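Local coordinates for beta-fructofuranosidase (Arthrobacter, PDB 3WPU), which is a beta-fructofuranosidase of the levansucrase/invertase family, whose members are built as five-bladed beta-propellers, at residues 24-29 with 380-385; 260-265 with 340-345; 348-353 with 372-377. All coordinates share one frame; numbering follows the deposited sequence. Where two conformers were deposited one is given.

Contact 1. Residues 24-29 with 380-385; sequences FTAKWT and SDYQPL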
ATOM      1  N   PHE A  24       8.007   3.544  22.388  1.00 14.25           N
ATOM      2  CA  PHE A  24       9.152   3.489  21.510  1.00 14.14           C
ATOM      3  C   PHE A  24       8.754   3.669  20.054  1.00 12.08           C
ATOM      4  O   PHE A  24       7.903   2.947  19.551  1.00 12.35           O
ATOM      5  CB  PHE A  24       9.852   2.153  21.637  1.00 15.01           C
ATOM      6  CG  PHE A  24      11.075   2.059  20.791  1.00 15.91           C
ATOM      7  CD1 PHE A  24      12.307   2.477  21.271  1.00 16.82           C
ATOM      8  CD2 PHE A  24      10.983   1.592  19.481  1.00 16.30           C
ATOM      9  CE1 PHE A  24      13.450   2.376  20.475  1.00 17.26           C
ATOM     10  CE2 PHE A  24      12.111   1.525  18.674  1.00 16.62           C
ATOM     11  CZ  PHE A  24      13.345   1.919  19.171  1.00 16.93           C
ATOM     12  N   THR A  25       9.430   4.585  19.386  1.00 11.37           N
ATOM     13  CA  THR A  25       9.241   4.821  17.948  1.00 10.91           C
ATOM     14  C   THR A  25      10.593   4.612  17.274  1.00 10.94           C
ATOM     15  O   THR A  25      11.585   5.295  17.615  1.00 11.81           O
ATOM     16  CB  THR A  25       8.763   6.244  17.681  1.00 10.49           C
ATOM     17  OG1 THR A  25       7.501   6.492  18.295  1.00 10.17           O
ATOM     18  CG2 THR A  25       8.619   6.500  16.169  1.00 10.31           C
ATOM     19  N   ALA A  26      10.624   3.687  16.315  1.00 11.06           N
ATOM     20  CA  ALA A  26      11.831   3.411  15.526  1.00 10.70           C
ATOM     21  C   ALA A  26      12.069   4.581  14.594  1.00 10.86           C
ATOM     22  O   ALA A  26      11.106   5.208  14.153  1.00 10.04           O
ATOM     23  CB  ALA A  26      11.682   2.152  14.701  1.00 11.34           C
ATOM     24  N   LYS A  27      13.339   4.844  14.314  1.00 11.30           N
ATOM     25  CA  LYS A  27      13.725   5.898  13.366  1.00 11.38           C
ATOM     26  C   LYS A  27      14.362   5.309  12.135  1.00 10.70           C
ATOM     27  O   LYS A  27      15.275   4.469  12.216  1.00  9.96           O
ATOM     28  CB  LYS A  27      14.705   6.864  14.033  1.00 13.14           C
ATOM     29  CG  LYS A  27      14.114   7.593  15.232  1.00 15.09           C
ATOM     30  CD  LYS A  27      15.105   8.572  15.808  1.00 18.45           C
ATOM     31  CE  LYS A  27      14.549   9.287  17.015  1.00 20.49           C
ATOM     32  NZ  LYS A  27      14.546   8.382  18.187  1.00 22.91           N
ATOM     33  N   TRP A  28      13.895   5.763  10.965  1.00 10.32           N
ATOM     34  CA  TRP A  28      14.622   5.574   9.718  1.00 10.04           C
ATOM     35  C   TRP A  28      15.529   6.787   9.641  1.00  9.84           C
ATOM     36  O   TRP A  28      15.047   7.894   9.424  1.00 10.27           O
ATOM     37  CB  TRP A  28      13.662   5.537   8.535  1.00 10.04           C
ATOM     38  CG  TRP A  28      14.293   5.278   7.214  1.00  9.58           C
ATOM     39  CD1 TRP A  28      15.489   4.664   6.979  1.00  9.46           C
ATOM     40  CD2 TRP A  28      13.744   5.584   5.914  1.00  9.56           C
ATOM     41  NE1 TRP A  28      15.735   4.608   5.627  1.00  9.46           N
ATOM     42  CE2 TRP A  28      14.651   5.110   4.963  1.00  9.46           C
ATOM     43  CE3 TRP A  28      12.537   6.140   5.481  1.00  9.63           C
ATOM     44  CZ2 TRP A  28      14.433   5.250   3.598  1.00  9.47           C
ATOM     45  CZ3 TRP A  28      12.344   6.305   4.121  1.00  9.36           C
ATOM     46  CH2 TRP A  28      13.259   5.820   3.214  1.00  9.41           C
ATOM     47  N   THR A  29      16.812   6.594   9.936  1.00  9.46           N
ATOM     48  CA  THR A  29      17.671   7.741  10.241  1.00  9.67           C
ATOM     49  C   THR A  29      18.286   8.316   8.977  1.00  9.65           C
ATOM     50  O   THR A  29      18.274   7.680   7.942  1.00  9.98           O
ATOM     51  CB  THR A  29      18.821   7.378  11.185  1.00  9.55           C
ATOM     52  OG1 THR A  29      19.739   6.504  10.513  1.00  9.93           O
ATOM     53  CG2 THR A  29      18.299   6.684  12.450  1.00  9.84           C
ATOM     54  N   SER A 380       9.004  -2.295  17.215  1.00 10.82           N
ATOM     55  CA  SER A 380      10.343  -2.782  17.455  1.00 11.38           C
ATOM     56  C   SER A 380      11.369  -1.746  17.052  1.00 11.83           C
ATOM     57  O   SER A 380      11.024  -0.768  16.398  1.00 11.05           O
ATOM     58  CB  SER A 380      10.532  -4.108  16.714  1.00 12.62           C
ATOM     59  OG  SER A 380      10.470  -3.934  15.303  1.00 13.00           O
ATOM     60  N   ASP A 381      12.637  -1.960  17.394  1.00 11.02           N
ATOM     61  CA  ASP A 381      13.689  -1.116  16.850  1.00 10.77           C
ATOM     62  C   ASP A 381      14.027  -1.616  15.461  1.00 10.93           C
ATOM     63  O   ASP A 381      15.023  -2.313  15.232  1.00 10.11           O
ATOM     64  CB  ASP A 381      14.926  -1.053  17.750  1.00 10.94           C
ATOM     65  CG  ASP A 381      16.000  -0.160  17.172  1.00 11.03           C
ATOM     66  OD1 ASP A 381      15.697   0.629  16.229  1.00 11.30           O
ATOM     67  OD2 ASP A 381      17.167  -0.252  17.598  1.00 11.27           O
ATOM     68  N   TYR A 382      13.152  -1.259  14.524  1.00 10.84           N
ATOM     69  CA  TYR A 382      13.196  -1.775  13.168  1.00 10.19           C
ATOM     70  C   TYR A 382      14.555  -1.554  12.492  1.00  9.57           C
ATOM     71  O   TYR A 382      15.167  -0.488  12.630  1.00  9.64           O
ATOM     72  CB  TYR A 382      12.125  -1.095  12.324  1.00  9.79           C
ATOM     73  CG  TYR A 382      10.731  -1.675  12.449  1.00  9.31           C
ATOM     74  CD1 TYR A 382       9.744  -1.045  13.219  1.00  9.24           C
ATOM     75  CD2 TYR A 382      10.389  -2.860  11.784  1.00  9.47           C
ATOM     76  CE1 TYR A 382       8.466  -1.590  13.346  1.00  9.37           C
ATOM     77  CE2 TYR A 382       9.109  -3.390  11.892  1.00  9.70           C
ATOM     78  CZ  TYR A 382       8.149  -2.747  12.667  1.00  9.46           C
ATOM     79  OH  TYR A 382       6.894  -3.324  12.731  1.00 10.36           O
ATOM     80  N   GLN A 383      14.988  -2.585  11.777  1.00  9.47           N
ATOM     81  CA  GLN A 383      16.178  -2.544  10.957  1.00  9.92           C
ATOM     82  C   GLN A 383      15.731  -2.249   9.530  1.00  9.22           C
ATOM     83  O   GLN A 383      15.088  -3.102   8.920  1.00  9.33           O
ATOM     84  CB  GLN A 383      16.842  -3.909  10.975  1.00 10.08           C
ATOM     85  CG  GLN A 383      18.014  -4.070  10.036  1.00 10.89           C
ATOM     86  CD  GLN A 383      19.096  -3.054  10.342  1.00 11.02           C
ATOM     87  OE1 GLN A 383      19.656  -3.043  11.449  1.00 11.43           O
ATOM     88  NE2 GLN A 383      19.339  -2.146   9.416  1.00 10.54           N
ATOM     89  N   PRO A 384      16.088  -1.077   8.997  1.00  9.67           N
ATOM     90  CA  PRO A 384      15.806  -0.882   7.566  1.00  9.51           C
ATOM     91  C   PRO A 384      16.511  -1.905   6.698  1.00  9.81           C
ATOM     92  O   PRO A 384      17.660  -2.274   6.967  1.00  9.91           O
ATOM     93  CB  PRO A 384      16.350   0.520   7.306  1.00  9.87           C
ATOM     94  CG  PRO A 384      16.296   1.219   8.615  1.00 10.32           C
ATOM     95  CD  PRO A 384      16.714   0.119   9.576  1.00 10.03           C
ATOM     96  N   LEU A 385      15.828  -2.394   5.671  1.00  9.80           N
ATOM     97  CA  LEU A 385      16.323  -3.534   4.893  1.00  9.92           C
ATOM     98  C   LEU A 385      17.503  -3.173   4.002  1.00 10.03           C
ATOM     99  O   LEU A 385      17.715  -1.982   3.677  1.00 10.37           O
ATOM    100  CB  LEU A 385      15.206  -4.128   4.017  1.00 10.13           C
ATOM    101  CG  LEU A 385      13.989  -4.671   4.757  1.00 10.15           C
ATOM    102  CD1 LEU A 385      12.851  -4.883   3.776  1.00  9.74           C
ATOM    103  CD2 LEU A 385      14.328  -5.942   5.524  1.00 10.29           C
TER
HETATM  104  O   HOH W   1      15.243   3.398  15.942  1.00 11.96           O
HETATM  105  O   HOH W   2      14.111   1.900  11.452  1.00 13.87           O
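Phe24 and Asp381 supply much of the van der Waals packing here. With CG anti to the backbone N (chi1 -178°), the phenyl ring reaches across to residues 380-385 and sets CZ 3.7 Å from Asp381 CB. The ring and carboxylate planes stand 62° apart, and Asp381 OD1 lies at the ring's edge, in its plane. The carbonyl oxygen Ser380 O also meets that edge, 3.4 Å from Phe24 CE2, where the slightly positive C-H rim suits an oxygen. Ala26, small enough for the backbones to come close, puts its methyl CB 4.0 Å from CD1 at the edge of the Tyr382 ring. Further along, Trp28 CD1 touches Pro384 CG at 3.9 Å, the indole meeting the proline ring obliquely.

Polar contact between the segments runs through water. One molecule accepts from Lys27 N and donates to Asp381 OD1, 2.8 Å from the water oxygen; a second donates to both Lys27 O and Tyr382 O. Asp381 also centres an inverse gamma turn, with a weak bond from Tyr382 N to Ser380 O, and its carboxylate is held by His13 ND1 and Thr14 N. Tyr382 OH bonds to Ile378 O and Ser349 OG, while Trp28 NE1 is taken by Ser389 O.

Although the segments run nearly parallel, they do not pair as strands: Ala26 and Trp28 spend backbone bonds on strand 321-331. Side-chain packing and two water bridges therefore join the sheet containing 26-27 to the one containing 383-384, and the buried carboxylate is probably stabilised by its several donors.

Contact 2. Residues 260-265 with 340-345; sequences FMVFEG and PQIYFK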
ATOM      1  N   PHE A 260      -5.146  -4.532  14.937  1.00 10.63           N
ATOM      2  CA  PHE A 260      -4.354  -3.316  14.831  1.00 10.14           C
ATOM      3  C   PHE A 260      -4.500  -2.737  13.449  1.00  9.73           C
ATOM      4  O   PHE A 260      -5.044  -3.375  12.563  1.00  9.95           O
ATOM      5  CB  PHE A 260      -2.882  -3.576  15.116  1.00 10.31           C
ATOM      6  CG  PHE A 260      -2.620  -3.952  16.544  1.00 11.05           C
ATOM      7  CD1 PHE A 260      -2.403  -2.964  17.487  1.00 11.40           C
ATOM      8  CD2 PHE A 260      -2.598  -5.274  16.921  1.00 11.62           C
ATOM      9  CE1 PHE A 260      -2.185  -3.296  18.823  1.00 11.94           C
ATOM     10  CE2 PHE A 260      -2.376  -5.611  18.254  1.00 11.41           C
ATOM     11  CZ  PHE A 260      -2.167  -4.623  19.182  1.00 11.74           C
ATOM     12  N   MET A 261      -4.030  -1.507  13.328  1.00  9.43           N
ATOM     13  CA  MET A 261      -4.022  -0.779  12.056  1.00  9.42           C
ATOM     14  C   MET A 261      -2.749   0.036  11.981  1.00  9.60           C
ATOM     15  O   MET A 261      -2.361   0.673  12.952  1.00  9.46           O
ATOM     16  CB  MET A 261      -5.236   0.152  12.015  1.00  9.58           C
ATOM     17  CG  MET A 261      -5.322   1.121  10.811  1.00  9.97           C
ATOM     18  SD  MET A 261      -6.494   2.450  11.134  1.00 10.44           S
ATOM     19  CE  MET A 261      -8.049   1.573  11.281  1.00 10.38           C
ATOM     20  N   VAL A 262      -2.137   0.072  10.799  1.00  9.71           N
ATOM     21  CA  VAL A 262      -1.125   1.058  10.501  1.00  9.56           C
ATOM     22  C   VAL A 262      -1.645   2.001   9.435  1.00  9.37           C
ATOM     23  O   VAL A 262      -2.593   1.693   8.701  1.00  9.18           O
ATOM     24  CB  VAL A 262       0.259   0.461  10.099  1.00  9.54           C
ATOM     25  CG1 VAL A 262       0.885  -0.265  11.290  1.00  9.52           C
ATOM     26  CG2 VAL A 262       0.158  -0.479   8.929  1.00  9.60           C
ATOM     27  N   PHE A 263      -1.058   3.185   9.437  1.00  9.16           N
ATOM     28  CA  PHE A 263      -1.459   4.236   8.522  1.00  8.89           C
ATOM     29  C   PHE A 263      -0.323   5.244   8.425  1.00  8.77           C
ATOM     30  O   PHE A 263       0.594   5.242   9.233  1.00  8.65           O
ATOM     31  CB  PHE A 263      -2.742   4.925   9.024  1.00  8.80           C
ATOM     32  CG  PHE A 263      -2.650   5.396  10.444  1.00  8.82           C
ATOM     33  CD1 PHE A 263      -2.180   6.663  10.738  1.00  9.27           C
ATOM     34  CD2 PHE A 263      -2.998   4.563  11.478  1.00  9.15           C
ATOM     35  CE1 PHE A 263      -2.041   7.092  12.031  1.00  9.50           C
ATOM     36  CE2 PHE A 263      -2.859   4.989  12.789  1.00  9.40           C
ATOM     37  CZ  PHE A 263      -2.395   6.251  13.064  1.00  9.14           C
ATOM     38  N   GLU A 264      -0.345   6.053   7.368  1.00  8.62           N
ATOM     39  CA  GLU A 264       0.571   7.164   7.234  1.00  8.42           C
ATOM     40  C   GLU A 264       0.153   8.373   8.052  1.00  8.39           C
ATOM     41  O   GLU A 264      -0.998   8.799   7.999  1.00  8.65           O
ATOM     42  CB  GLU A 264       0.666   7.609   5.752  1.00  8.62           C
ATOM     43  CG  GLU A 264       1.570   8.818   5.591  1.00  9.07           C
ATOM     44  CD  GLU A 264       1.661   9.327   4.162  1.00  9.95           C
ATOM     45  OE1 GLU A 264       0.906   8.844   3.315  1.00 11.11           O
ATOM     46  OE2 GLU A 264       2.487  10.236   3.925  1.00 10.71           O
ATOM     47  N   GLY A 265       1.106   8.946   8.774  1.00  8.38           N
ATOM     48  CA  GLY A 265       0.952  10.247   9.414  1.00  9.03           C
ATOM     49  C   GLY A 265       2.166  11.130   9.195  1.00  9.58           C
ATOM     50  O   GLY A 265       3.057  10.804   8.379  1.00  9.81           O
ATOM     51  N   PRO A 340       1.540   2.198   4.429  1.00  9.70           N
ATOM     52  CA  PRO A 340       2.226   1.210   5.247  1.00  9.57           C
ATOM     53  C   PRO A 340       1.420  -0.089   5.362  1.00  9.39           C
ATOM     54  O   PRO A 340       0.185  -0.083   5.400  1.00  9.31           O
ATOM     55  CB  PRO A 340       2.336   1.905   6.595  1.00  9.07           C
ATOM     56  CG  PRO A 340       1.157   2.816   6.642  1.00  8.96           C
ATOM     57  CD  PRO A 340       1.047   3.336   5.215  1.00  9.37           C
ATOM     58  N   GLN A 341       2.141  -1.198   5.404  1.00  9.42           N
ATOM     59  CA  GLN A 341       1.546  -2.496   5.751  1.00 10.22           C
ATOM     60  C   GLN A 341       2.539  -3.276   6.571  1.00 10.38           C
ATOM     61  O   GLN A 341       3.731  -3.064   6.484  1.00  9.80           O
ATOM     62  CB  GLN A 341       1.171  -3.312   4.514  1.00 10.98           C
ATOM     63  CG  GLN A 341       2.353  -3.573   3.590  1.00 10.84           C
ATOM     64  CD  GLN A 341       2.004  -4.297   2.311  1.00 11.19           C
ATOM     65  OE1 GLN A 341       2.212  -3.740   1.208  1.00 10.89           O
ATOM     66  NE2 GLN A 341       1.511  -5.534   2.420  1.00 11.23           N
ATOM     67  N   ILE A 342       2.004  -4.189   7.382  1.00 10.47           N
ATOM     68  CA  ILE A 342       2.789  -5.120   8.162  1.00 10.98           C
ATOM     69  C   ILE A 342       2.583  -6.514   7.573  1.00 10.22           C
ATOM     70  O   ILE A 342       1.448  -6.963   7.378  1.00 10.30           O
ATOM     71  CB  ILE A 342       2.362  -5.122   9.633  1.00 11.99           C
ATOM     72  CG1 ILE A 342       2.565  -3.727  10.262  1.00 12.97           C
ATOM     73  CG2 ILE A 342       3.143  -6.174  10.387  1.00 12.56           C
ATOM     74  CD1 ILE A 342       3.979  -3.342  10.500  1.00 13.63           C
ATOM     75  N   TYR A 343       3.702  -7.150   7.275  1.00  9.98           N
ATOM     76  CA  TYR A 343       3.791  -8.435   6.595  1.00 10.57           C
ATOM     77  C   TYR A 343       4.593  -9.358   7.477  1.00 10.72           C
ATOM     78  O   TYR A 343       5.710  -9.026   7.866  1.00 10.74           O
ATOM     79  CB  TYR A 343       4.502  -8.199   5.260  1.00 10.76           C
ATOM     80  CG  TYR A 343       4.654  -9.359   4.332  1.00 10.77           C
ATOM     81  CD1 TYR A 343       3.778  -9.536   3.256  1.00 10.85           C
ATOM     82  CD2 TYR A 343       5.724 -10.260   4.465  1.00 11.05           C
ATOM     83  CE1 TYR A 343       3.928 -10.590   2.384  1.00 11.40           C
ATOM     84  CE2 TYR A 343       5.876 -11.317   3.578  1.00 11.58           C
ATOM     85  CZ  TYR A 343       4.980 -11.464   2.527  1.00 11.65           C
ATOM     86  OH  TYR A 343       5.123 -12.499   1.611  1.00 12.83           O
ATOM     87  N   PHE A 344       4.000 -10.492   7.834  1.00 11.57           N
ATOM     88  CA  PHE A 344       4.607 -11.370   8.807  1.00 11.87           C
ATOM     89  C   PHE A 344       5.275 -12.542   8.105  1.00 11.85           C
ATOM     90  O   PHE A 344       4.685 -13.202   7.239  1.00 11.72           O
ATOM     91  CB  PHE A 344       3.560 -11.857   9.791  1.00 12.33           C
ATOM     92  CG  PHE A 344       2.959 -10.760  10.619  1.00 12.25           C
ATOM     93  CD1 PHE A 344       3.681 -10.182  11.657  1.00 12.08           C
ATOM     94  CD2 PHE A 344       1.680 -10.292  10.351  1.00 12.95           C
ATOM     95  CE1 PHE A 344       3.120  -9.164  12.428  1.00 12.35           C
ATOM     96  CE2 PHE A 344       1.114  -9.290  11.120  1.00 13.73           C
ATOM     97  CZ  PHE A 344       1.836  -8.727  12.162  1.00 13.13           C
ATOM     98  N   LYS A 345       6.524 -12.796   8.485  1.00 12.41           N
ATOM     99  CA  LYS A 345       7.295 -13.884   7.906  1.00 13.11           C
ATOM    100  C   LYS A 345       8.386 -14.349   8.864  1.00 14.64           C
ATOM    101  O   LYS A 345       9.129 -13.537   9.423  1.00 14.43           O
ATOM    102  CB  LYS A 345       7.907 -13.447   6.561  1.00 13.40           C
ATOM    103  CG  LYS A 345       8.658 -14.586   5.880  1.00 14.01           C
ATOM    104  CD  LYS A 345       9.144 -14.171   4.514  1.00 14.87           C
ATOM    105  CE  LYS A 345       9.840 -15.297   3.770  1.00 15.75           C
ATOM    106  NZ  LYS A 345      11.155 -15.633   4.355  1.00 16.68           N
TER
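The pyrrolidine of Pro340 rides on the flat peptide between Phe263 and Glu264. Its CG stands almost straight above the carbonyl carbon of that peptide, 3.4 Å from Phe263 C, while Pro340 CD lies 3.7 Å from Glu264 N. A compact ring with no N-H of its own suits this place, since it can lie close against a backbone whose polar groups are engaged within another sheet. The Phe263 ring turns from the contact to meet Tyr233 edge-to-face and Phe244 with the ring planes at about 55°. Farther along 340-345, the Phe344 ring carries Ile342 CG2 over one face, offset toward the rim.

Val262 does the rest of the work, using both branches. CG1 is anti to the carbonyl carbon (chi1 -67°) and meets Ile342 CG1 at 4.0 Å, the two side chains crossing at about a right angle. CG2, between the backbone N and the carbonyl carbon, comes 3.6 Å from Pro340 O and also touches Pro340 CB and Gln341 CA. A beta-branched residue thus packs against two alternate residues that face it, Pro340 and Ile342, with a single short side chain. All the residues that touch are buried; the side-chain to side-chain contacts are apolar, and the remaining touches are on backbone. The strand axes approach to 6.1 Å with their directions 145° apart, as between strands of separate sheets packed together.

Such packing joins successive sheets of a propeller. Strand 260-266 pairs with 245-250 and 305-313, whereas 340-345 pairs with 348-355. Val262 also touches Leu310 of strand 305-313, Pro340 and Ile342 rest on Leu351, and Gln341 OE1 accepts from Val425 N, linking 340-345 to strand 423-425 as well.

Contact 3. Residues 348-353 with 372-377; sequences KSYLFT and GFVGDG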
ATOM      1  N   LYS A 348       9.155 -12.647  12.139  1.00 13.44           N
ATOM      2  CA  LYS A 348       9.459 -11.227  12.051  1.00 13.39           C
ATOM      3  C   LYS A 348       8.247 -10.418  11.627  1.00 12.57           C
ATOM      4  O   LYS A 348       7.356 -10.921  10.956  1.00 12.50           O
ATOM      5  CB  LYS A 348      10.543 -10.969  10.993  1.00 13.91           C
ATOM      6  CG  LYS A 348      11.899 -11.588  11.283  1.00 14.60           C
ATOM      7  CD  LYS A 348      12.579 -10.993  12.492  1.00 14.97           C
ATOM      8  CE  LYS A 348      13.985 -11.554  12.665  1.00 15.67           C
ATOM      9  NZ  LYS A 348      14.757 -10.849  13.702  1.00 16.06           N
ATOM     10  N   SER A 349       8.263  -9.140  12.018  1.00 12.44           N
ATOM     11  CA  SER A 349       7.369  -8.140  11.484  1.00 12.15           C
ATOM     12  C   SER A 349       8.128  -7.346  10.425  1.00 11.12           C
ATOM     13  O   SER A 349       9.160  -6.739  10.736  1.00 11.58           O
ATOM     14  CB  SER A 349       6.934  -7.188  12.598  1.00 13.05           C
ATOM     15  OG  SER A 349       6.164  -6.121  12.083  1.00 13.03           O
ATOM     16  N   TYR A 350       7.623  -7.362   9.195  1.00 10.17           N
ATOM     17  CA  TYR A 350       8.134  -6.514   8.115  1.00 10.00           C
ATOM     18  C   TYR A 350       7.167  -5.351   7.939  1.00 10.06           C
ATOM     19  O   TYR A 350       5.976  -5.566   7.701  1.00 10.23           O
ATOM     20  CB  TYR A 350       8.229  -7.289   6.808  1.00 10.07           C
ATOM     21  CG  TYR A 350       9.381  -8.257   6.774  1.00 10.14           C
ATOM     22  CD1 TYR A 350      10.637  -7.871   6.302  1.00 10.68           C
ATOM     23  CD2 TYR A 350       9.248  -9.546   7.293  1.00 10.42           C
ATOM     24  CE1 TYR A 350      11.712  -8.753   6.298  1.00 10.92           C
ATOM     25  CE2 TYR A 350      10.326 -10.437   7.278  1.00 10.78           C
ATOM     26  CZ  TYR A 350      11.547 -10.040   6.795  1.00 11.16           C
ATOM     27  OH  TYR A 350      12.634 -10.913   6.803  1.00 11.77           O
ATOM     28  N   LEU A 351       7.679  -4.130   8.029  1.00  9.96           N
ATOM     29  CA  LEU A 351       6.871  -2.968   7.772  1.00  9.71           C
ATOM     30  C   LEU A 351       7.331  -2.504   6.395  1.00  9.67           C
ATOM     31  O   LEU A 351       8.516  -2.244   6.219  1.00 10.61           O
ATOM     32  CB  LEU A 351       7.130  -1.887   8.817  1.00 10.27           C
ATOM     33  CG  LEU A 351       6.695  -0.458   8.481  1.00 10.47           C
ATOM     34  CD1 LEU A 351       5.224  -0.395   8.162  1.00 10.62           C
ATOM     35  CD2 LEU A 351       7.059   0.530   9.576  1.00 11.15           C
ATOM     36  N   PHE A 352       6.414  -2.485   5.442  1.00  9.39           N
ATOM     37  CA  PHE A 352       6.688  -1.948   4.106  1.00  9.55           C
ATOM     38  C   PHE A 352       5.940  -0.633   3.915  1.00  9.90           C
ATOM     39  O   PHE A 352       4.795  -0.486   4.294  1.00  9.86           O
ATOM     40  CB  PHE A 352       6.287  -2.932   3.021  1.00  9.78           C
ATOM     41  CG  PHE A 352       7.130  -4.171   2.958  1.00  9.94           C
ATOM     42  CD1 PHE A 352       8.459  -4.106   2.533  1.00 10.18           C
ATOM     43  CD2 PHE A 352       6.612  -5.400   3.359  1.00  9.81           C
ATOM     44  CE1 PHE A 352       9.222  -5.236   2.424  1.00 10.31           C
ATOM     45  CE2 PHE A 352       7.389  -6.540   3.264  1.00 10.15           C
ATOM     46  CZ  PHE A 352       8.704  -6.455   2.827  1.00 10.31           C
ATOM     47  N   THR A 353       6.598   0.308   3.243  1.00 10.55           N
ATOM     48  CA  THR A 353       5.993   1.593   2.966  0.50 11.19           C
ATOM     49  C   THR A 353       6.524   2.037   1.605  1.00 11.25           C
ATOM     50  O   THR A 353       7.459   1.433   1.081  1.00 12.59           O
ATOM     51  CB  THR A 353       6.282   2.590   4.116  0.50 11.62           C
ATOM     52  OG1 THR A 353       5.509   3.791   3.959  0.50 11.12           O
ATOM     53  CG2 THR A 353       7.768   2.908   4.208  0.50 11.64           C
ATOM     54  N   GLY A 372      11.392  -0.846   3.206  1.00  9.51           N
ATOM     55  CA  GLY A 372      10.970  -1.771   4.252  1.00  9.16           C
ATOM     56  C   GLY A 372      11.914  -1.888   5.396  1.00  9.23           C
ATOM     57  O   GLY A 372      13.075  -1.457   5.353  1.00  9.54           O
ATOM     58  N   PHE A 373      11.386  -2.513   6.452  1.00  8.87           N
ATOM     59  CA  PHE A 373      11.969  -2.496   7.787  1.00  9.44           C
ATOM     60  C   PHE A 373      11.593  -3.799   8.485  1.00  9.76           C
ATOM     61  O   PHE A 373      10.479  -4.259   8.317  1.00 10.47           O
ATOM     62  CB  PHE A 373      11.434  -1.289   8.578  1.00  9.43           C
ATOM     63  CG  PHE A 373      11.594   0.022   7.857  1.00  9.84           C
ATOM     64  CD1 PHE A 373      12.689   0.841   8.076  1.00  9.99           C
ATOM     65  CD2 PHE A 373      10.637   0.395   6.924  1.00 10.26           C
ATOM     66  CE1 PHE A 373      12.846   2.025   7.372  1.00 10.43           C
ATOM     67  CE2 PHE A 373      10.782   1.569   6.215  1.00 10.48           C
ATOM     68  CZ  PHE A 373      11.883   2.382   6.438  1.00 10.54           C
ATOM     69  N   VAL A 374      12.513  -4.407   9.241  1.00  9.74           N
ATOM     70  CA  VAL A 374      12.195  -5.677   9.869  1.00  9.55           C
ATOM     71  C   VAL A 374      12.539  -5.653  11.339  1.00  9.83           C
ATOM     72  O   VAL A 374      13.519  -5.046  11.748  1.00  9.98           O
ATOM     73  CB  VAL A 374      12.937  -6.842   9.159  1.00  9.76           C
ATOM     74  CG1 VAL A 374      14.455  -6.748   9.275  1.00  9.61           C
ATOM     75  CG2 VAL A 374      12.406  -8.175   9.658  1.00  9.68           C
ATOM     76  N   GLY A 375      11.716  -6.339  12.127  1.00  9.68           N
ATOM     77  CA  GLY A 375      12.033  -6.438  13.542  1.00 10.24           C
ATOM     78  C   GLY A 375      11.278  -7.562  14.159  1.00 10.53           C
ATOM     79  O   GLY A 375      10.569  -8.303  13.496  1.00 10.85           O
ATOM     80  N   ASP A 376      11.419  -7.675  15.475  1.00 11.60           N
ATOM     81  CA  ASP A 376      10.841  -8.786  16.204  1.00 12.62           C
ATOM     82  C   ASP A 376       9.416  -8.590  16.713  1.00 13.13           C
ATOM     83  O   ASP A 376       8.867  -9.484  17.349  1.00 14.62           O
ATOM     84  CB  ASP A 376      11.765  -9.126  17.387  1.00 13.56           C
ATOM     85  CG  ASP A 376      13.055  -9.795  16.937  1.00 15.07           C
ATOM     86  OD1 ASP A 376      13.072 -10.444  15.876  1.00 17.31           O
ATOM     87  OD2 ASP A 376      14.045  -9.721  17.688  1.00 18.18           O
ATOM     88  N   GLY A 377       8.831  -7.427  16.460  1.00 11.71           N
ATOM     89  CA  GLY A 377       7.481  -7.096  16.877  1.00 11.41           C
ATOM     90  C   GLY A 377       6.942  -5.986  16.008  1.00 11.18           C
ATOM     91  O   GLY A 377       7.729  -5.297  15.320  1.00 10.35           O
TER
HETATM   92  O   HOH W   3      16.344 -10.755  16.315  1.00 34.83           O
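Val374 lies alongside Tyr350, both side chains pointing the same way, and its CG2 methyl sits over one face of the tyrosine ring. This is a CH-pi contact: CG2 is 3.6 Å from the centroid of the Tyr350 ring and 17° off its normal. The torsion of Val374 that sets CG2 anti to the backbone N turns this methyl onto the ring, and the same methyl reaches 3.6 Å to Lys348 CB. Tyr350 OH bonds to Pro464 O. Beside them the Phe352 ring comes obliquely to Gly372, its CD1 3.8 Å from Gly372 CA; glycine, with no side chain, lets the ring settle close to the backbone.

The side chains of Tyr350, Phe352 and Val374 lie on one face of an antiparallel ladder whose strands 348-355 and 369-375 are neighbours in an antiparallel sheet that forms one blade of the beta-propeller. Ser349 and Gly375 form one hydrogen-bonded pair, with Ser349 N to Gly375 O at 2.9 Å, and Leu351 with Phe373 form the next, where Leu351 N reaches Phe373 O at 2.8 Å but the return bond is weak.

On the other face, Phe373 turns the edge of its ring to the opposing strand, with CD2 3.5 Å from Leu351 O. The same ring meets Trp28 edge-to-face. Ser349, also on this face, brings its CB to 3.4 Å from Gly377 O.

At the outer end, the long chain of Lys348, bent at chi2 (-66°), runs side by side with Asp376. Its NZ forms a salt bridge to Asp376 OD1 at 2.8 Å, approaching the syn side 27° out of the carboxylate plane. Gln15 OE1 also accepts from this ammonium, and a water donates to Asp376 OD2 while bonding weakly to Lys348 NZ.

Contact 2, through 340-345, and contact 3 share one sheet, where 340-345 and 348-355 are neighbours joined by backbone bonds such as Tyr343 N to Tyr350 O. Contact 1 reaches it from its far side, since Gln383 N and Leu385 N probably bond to Val374 O and Gly372 O. Contact 3 is the pairing within the sheet, while contacts 1 and 2 fasten it to the sheet that holds both 26-27 and 260-266. Contact 2, nearest the chain's centre, relies on van der Waals packing of side chains and backbone; contact 1, farther out, adds bridging waters; contact 3 runs from a buried ladder to a salt bridge at the surface. Tyr382 OH also packs against Ile342 CD1.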